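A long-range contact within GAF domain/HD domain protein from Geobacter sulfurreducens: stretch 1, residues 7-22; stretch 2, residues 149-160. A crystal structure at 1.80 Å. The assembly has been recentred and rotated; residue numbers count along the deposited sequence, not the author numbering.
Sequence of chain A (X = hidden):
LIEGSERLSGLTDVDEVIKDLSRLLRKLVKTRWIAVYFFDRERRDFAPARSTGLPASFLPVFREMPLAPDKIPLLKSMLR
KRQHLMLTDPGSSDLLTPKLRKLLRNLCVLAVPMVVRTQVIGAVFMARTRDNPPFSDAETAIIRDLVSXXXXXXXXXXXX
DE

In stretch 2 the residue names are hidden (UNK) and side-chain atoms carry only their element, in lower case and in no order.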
# COMPACT_ATOMS: atom_id res chain seq x y z
N ARG A 7 -7.77 -23.84 -5.12
CA ARG A 7 -7.62 -23.68 -6.57
C ARG A 7 -6.93 -22.43 -6.92
O ARG A 7 -6.94 -21.44 -6.17
CB ARG A 7 -8.93 -23.81 -7.34
CG ARG A 7 -9.40 -25.24 -7.37
CD ARG A 7 -10.52 -25.51 -8.34
NE ARG A 7 -10.18 -25.23 -9.73
CZ ARG A 7 -9.61 -26.10 -10.56
NH1 ARG A 7 -9.25 -27.30 -10.17
NH2 ARG A 7 -9.37 -25.74 -11.81
N LEU A 8 -6.28 -22.47 -8.07
CA LEU A 8 -5.41 -21.40 -8.47
C LEU A 8 -6.21 -20.09 -8.62
O LEU A 8 -5.73 -19.02 -8.27
CB LEU A 8 -4.66 -21.81 -9.74
CG LEU A 8 -3.29 -21.23 -9.97
CD1 LEU A 8 -2.46 -21.14 -8.68
CD2 LEU A 8 -2.62 -22.08 -11.06
N SER A 9 -7.46 -20.20 -9.08
CA SER A 9 -8.31 -19.02 -9.24
C SER A 9 -8.38 -18.13 -7.98
O SER A 9 -8.30 -16.91 -8.10
CB SER A 9 -9.70 -19.39 -9.74
OG SER A 9 -10.29 -20.45 -8.99
N GLY A 10 -8.43 -18.71 -6.79
CA GLY A 10 -8.53 -17.94 -5.54
C GLY A 10 -7.25 -17.24 -5.13
O GLY A 10 -7.23 -16.38 -4.23
N LEU A 11 -6.15 -17.62 -5.77
CA LEU A 11 -4.85 -17.06 -5.45
C LEU A 11 -4.38 -16.12 -6.53
O LEU A 11 -3.32 -15.52 -6.41
CB LEU A 11 -3.82 -18.18 -5.30
CG LEU A 11 -4.15 -19.29 -4.32
CD1 LEU A 11 -3.11 -20.39 -4.41
CD2 LEU A 11 -4.20 -18.73 -2.91
N THR A 12 -5.14 -16.00 -7.62
CA THR A 12 -4.72 -15.15 -8.74
C THR A 12 -5.77 -14.14 -9.11
O THR A 12 -5.87 -13.78 -10.26
CB THR A 12 -4.35 -16.00 -10.00
OG1 THR A 12 -5.49 -16.77 -10.41
CG2 THR A 12 -3.16 -16.89 -9.71
N ASP A 13 -6.49 -13.61 -8.13
CA ASP A 13 -7.62 -12.74 -8.38
C ASP A 13 -7.15 -11.29 -8.54
O ASP A 13 -7.06 -10.49 -7.59
CB ASP A 13 -8.67 -12.88 -7.28
CG ASP A 13 -9.97 -12.16 -7.61
OD1 ASP A 13 -9.94 -11.20 -8.41
OD2 ASP A 13 -11.00 -12.54 -7.00
N VAL A 14 -6.81 -10.97 -9.76
CA VAL A 14 -6.29 -9.65 -10.10
C VAL A 14 -7.29 -8.52 -9.79
O VAL A 14 -6.88 -7.41 -9.43
CB VAL A 14 -5.83 -9.60 -11.59
CG1 VAL A 14 -4.51 -10.36 -11.80
CG2 VAL A 14 -6.89 -10.16 -12.51
N ASP A 15 -8.59 -8.77 -9.94
CA ASP A 15 -9.57 -7.71 -9.69
C ASP A 15 -9.64 -7.33 -8.22
O ASP A 15 -9.83 -6.17 -7.90
CB ASP A 15 -10.96 -8.04 -10.28
CG ASP A 15 -11.92 -6.84 -10.21
OD1 ASP A 15 -11.55 -5.70 -10.59
OD2 ASP A 15 -13.05 -7.03 -9.72
N GLU A 16 -9.47 -8.27 -7.29
CA GLU A 16 -9.45 -7.88 -5.87
C GLU A 16 -8.20 -7.03 -5.56
O GLU A 16 -8.28 -6.17 -4.72
CB GLU A 16 -9.46 -9.05 -4.89
CG GLU A 16 -10.75 -9.83 -4.84
CD GLU A 16 -11.85 -9.13 -4.08
OE1 GLU A 16 -11.58 -8.34 -3.13
OE2 GLU A 16 -13.00 -9.42 -4.42
N VAL A 17 -7.07 -7.33 -6.19
CA VAL A 17 -5.84 -6.53 -6.05
C VAL A 17 -6.12 -5.08 -6.52
O VAL A 17 -5.78 -4.10 -5.84
CB VAL A 17 -4.65 -7.17 -6.79
CG1 VAL A 17 -3.39 -6.26 -6.73
CG2 VAL A 17 -4.29 -8.59 -6.17
N ILE A 18 -6.78 -4.94 -7.68
CA ILE A 18 -7.08 -3.60 -8.24
C ILE A 18 -8.12 -2.82 -7.41
O ILE A 18 -7.99 -1.62 -7.22
CB ILE A 18 -7.51 -3.70 -9.75
CG1 ILE A 18 -6.33 -4.19 -10.59
CG2 ILE A 18 -8.06 -2.34 -10.22
CD1 ILE A 18 -5.05 -3.52 -10.33
N LYS A 19 -9.12 -3.50 -6.91
CA LYS A 19 -10.08 -2.92 -5.94
C LYS A 19 -9.36 -2.41 -4.69
O LYS A 19 -9.60 -1.30 -4.23
CB LYS A 19 -11.12 -3.95 -5.49
CG LYS A 19 -12.24 -4.23 -6.46
CD LYS A 19 -13.32 -5.13 -5.84
CE LYS A 19 -14.18 -4.38 -4.81
NZ LYS A 19 -15.62 -4.78 -4.90
N ASP A 20 -8.50 -3.25 -4.11
CA ASP A 20 -7.82 -2.86 -2.89
C ASP A 20 -6.89 -1.66 -3.18
O ASP A 20 -6.84 -0.71 -2.37
CB ASP A 20 -7.02 -4.00 -2.29
CG ASP A 20 -7.88 -5.09 -1.67
OD1 ASP A 20 -9.09 -4.85 -1.38
OD2 ASP A 20 -7.32 -6.22 -1.49
N LEU A 21 -6.15 -1.73 -4.29
CA LEU A 21 -5.26 -0.60 -4.72
C LEU A 21 -6.06 0.69 -4.85
O LEU A 21 -5.66 1.74 -4.29
CB LEU A 21 -4.57 -0.89 -6.02
CG LEU A 21 -3.81 0.29 -6.65
CD1 LEU A 21 -2.63 0.72 -5.75
CD2 LEU A 21 -3.31 -0.01 -8.05
N SER A 22 -7.18 0.65 -5.57
CA SER A 22 -8.02 1.84 -5.78
C SER A 22 -8.54 2.43 -4.49
O SER A 22 -8.46 3.67 -4.26
CB SER A 22 -9.15 1.54 -6.78
OG SER A 22 -8.57 1.07 -8.01
N UNK A 149 3.81 -1.55 -6.44
CA UNK A 149 3.55 -2.73 -5.67
C UNK A 149 2.46 -3.63 -6.27
O UNK A 149 2.62 -4.87 -6.35
n UNK A 149 3.91 -0.88 -2.37
c UNK A 149 4.20 -1.59 -3.52
n UNK A 149 5.97 -0.51 -2.82
c UNK A 149 4.99 -0.24 -1.99
c UNK A 149 3.17 -2.38 -4.24
c UNK A 149 5.50 -1.35 -3.80
N UNK A 150 1.33 -3.00 -6.65
CA UNK A 150 0.21 -3.70 -7.23
C UNK A 150 0.60 -4.32 -8.55
O UNK A 150 0.21 -5.49 -8.84
c UNK A 150 -1.06 -2.74 -7.42
N UNK A 151 1.39 -3.61 -9.37
CA UNK A 151 1.82 -4.12 -10.64
C UNK A 151 2.63 -5.41 -10.49
O UNK A 151 2.44 -6.36 -11.26
c UNK A 151 2.66 -3.05 -11.45
N UNK A 152 3.52 -5.47 -9.50
CA UNK A 152 4.35 -6.64 -9.30
C UNK A 152 3.50 -7.88 -8.91
O UNK A 152 3.67 -9.02 -9.44
c UNK A 152 7.22 -6.65 -6.65
c UNK A 152 5.35 -6.32 -8.19
c UNK A 152 6.26 -7.40 -7.70
c UNK A 152 7.06 -7.96 -8.89
N UNK A 153 2.56 -7.63 -8.02
CA UNK A 153 1.62 -8.66 -7.59
C UNK A 153 0.80 -9.18 -8.77
O UNK A 153 0.68 -10.41 -8.96
c UNK A 153 1.45 -7.85 -5.15
c UNK A 153 -0.41 -9.26 -6.16
c UNK A 153 0.66 -8.16 -6.48
N UNK A 154 0.22 -8.26 -9.53
CA UNK A 154 -0.64 -8.59 -10.70
C UNK A 154 0.17 -9.37 -11.71
O UNK A 154 -0.29 -10.39 -12.24
c UNK A 154 -2.38 -6.78 -10.37
c UNK A 154 -1.99 -7.73 -12.72
c UNK A 154 -1.31 -7.34 -11.34
N UNK A 155 1.42 -8.96 -11.92
CA UNK A 155 2.26 -9.65 -12.89
C UNK A 155 2.51 -11.09 -12.45
O UNK A 155 2.35 -12.01 -13.27
c UNK A 155 3.53 -8.89 -13.18
o UNK A 155 4.49 -9.16 -12.20
N UNK A 156 2.81 -11.33 -11.17
CA UNK A 156 2.92 -12.71 -10.64
C UNK A 156 1.64 -13.52 -10.91
O UNK A 156 1.71 -14.71 -11.32
c UNK A 156 5.73 -12.15 -9.50
c UNK A 156 3.24 -12.78 -9.14
n UNK A 156 6.69 -11.63 -8.66
c UNK A 156 4.60 -12.30 -8.76
c UNK A 156 6.17 -11.47 -7.46
n UNK A 156 4.90 -11.86 -7.49
N UNK A 157 0.48 -12.90 -10.69
CA UNK A 157 -0.82 -13.57 -10.91
C UNK A 157 -1.12 -13.86 -12.41
O UNK A 157 -1.68 -14.91 -12.74
c UNK A 157 -1.91 -12.51 -8.85
c UNK A 157 -1.94 -12.71 -10.35
c UNK A 157 -3.07 -11.87 -6.35
s UNK A 157 -3.30 -11.55 -8.12
N UNK A 158 -0.84 -12.89 -13.27
CA UNK A 158 -1.14 -12.98 -14.72
C UNK A 158 -0.22 -13.99 -15.43
O UNK A 158 -0.55 -14.49 -16.53
o UNK A 158 -1.28 -8.75 -16.06
c UNK A 158 -2.29 -10.69 -15.03
c UNK A 158 -2.31 -9.29 -15.70
n UNK A 158 -3.51 -8.69 -15.79
c UNK A 158 -1.08 -11.59 -15.39
N UNK A 159 0.91 -14.33 -14.81
CA UNK A 159 1.70 -15.51 -15.22
C UNK A 159 0.86 -16.79 -15.37
O UNK A 159 1.23 -17.72 -16.13
c UNK A 159 4.74 -14.65 -15.52
c UNK A 159 2.85 -15.78 -14.24
c UNK A 159 5.00 -15.18 -13.06
c UNK A 159 4.01 -14.78 -14.19
N UNK A 160 -0.27 -16.90 -14.66
CA UNK A 160 -1.15 -18.06 -14.83
C UNK A 160 -2.34 -17.80 -15.77
O UNK A 160 -2.23 -16.97 -16.69
c UNK A 160 1.21 -20.51 -11.93
c UNK A 160 -1.61 -18.52 -13.46
c UNK A 160 0.14 -20.15 -12.73
c UNK A 160 -0.47 -18.92 -12.57
c UNK A 160 0.03 -18.04 -11.63
c UNK A 160 1.69 -19.66 -10.99
c UNK A 160 1.11 -18.40 -10.83

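Position 149 carries one carbon followed by a five-membered ring of three carbons and two nitrogens, an imidazole; its end leads away from stretch 1, which it does not touch. It is His149. At position 150 the side chain is a single carbon, directed toward stretch 1, and this CB lies 3.6 Å from Leu21 CD2. The residue is Ala150, and its methyl packs directly against the end of Leu21. Position 151 likewise has one carbon, but it points away; this is Ala151. Four carbons forked at the second, out of reach of stretch 1, make position 152 Leu152.

Position 153 has three carbons, the first carrying the other two, and one branch approaches Val17 CG2. The fork at CB identifies Val153, whose CG1 is 3.9 Å from that Val17 CG2. Position 154 has the same three-carbon fork, set sideways and packed against Val14, Val17 and Ile18. It is Val154: its CG1 is 3.8 Å from Val14 CG1, and its CG2 is 3.8 Å from Val17 CG1.

One carbon and one oxygen at position 155, pointing away, indicate a serine; Ser155 OG donates to Leu152 O (2.9 Å), back within its own helix. Position 156 repeats the pattern of one carbon and a ring of three carbons and two nitrogens; its end leads away, and it touches nothing on stretch 1. This is His156, whose ring nitrogens are hydrogen-bonded elsewhere in the structure.

Position 157 bears an unbranched chain of two carbons, a sulfur and a terminal carbon, reaching Val17 and the backbone around Thr12. Only methionine fits. Met157 CE lies 3.5 Å from Val17 CG2, and its SD is 3.7 Å from Thr12 C. Position 158 has three carbons, the last carrying one oxygen and one nitrogen, an amide: Gln158, with CG 3.9 Å from Val14 CG1. Position 159 has four carbons forked at the second and touches nothing on stretch 1; it is Leu159. At position 160 one carbon leads to a six-carbon ring with no hydroxyl, hence Phe160. Its CD1 is 3.8 Å from Leu8 CD2, and its CD2 is 3.9 Å from Thr12 CG2.

The helices run nearly antiparallel, at 173°, with axes 10.0 Å apart at closest approach. Val17 is the knob, seated among Ala150, Val153, Val154 and Met157, while Met157 and Phe160 extend the packing to the segment before helix 14–22. There, Asp13 OD1 caps the helix by accepting from Glu16 N (3.2 Å). No hydrogen bond crosses between the stretches; the 564 Å² buried is predominantly apolar packing.

Stretch 2 149-160: HAALVVSHMQLF
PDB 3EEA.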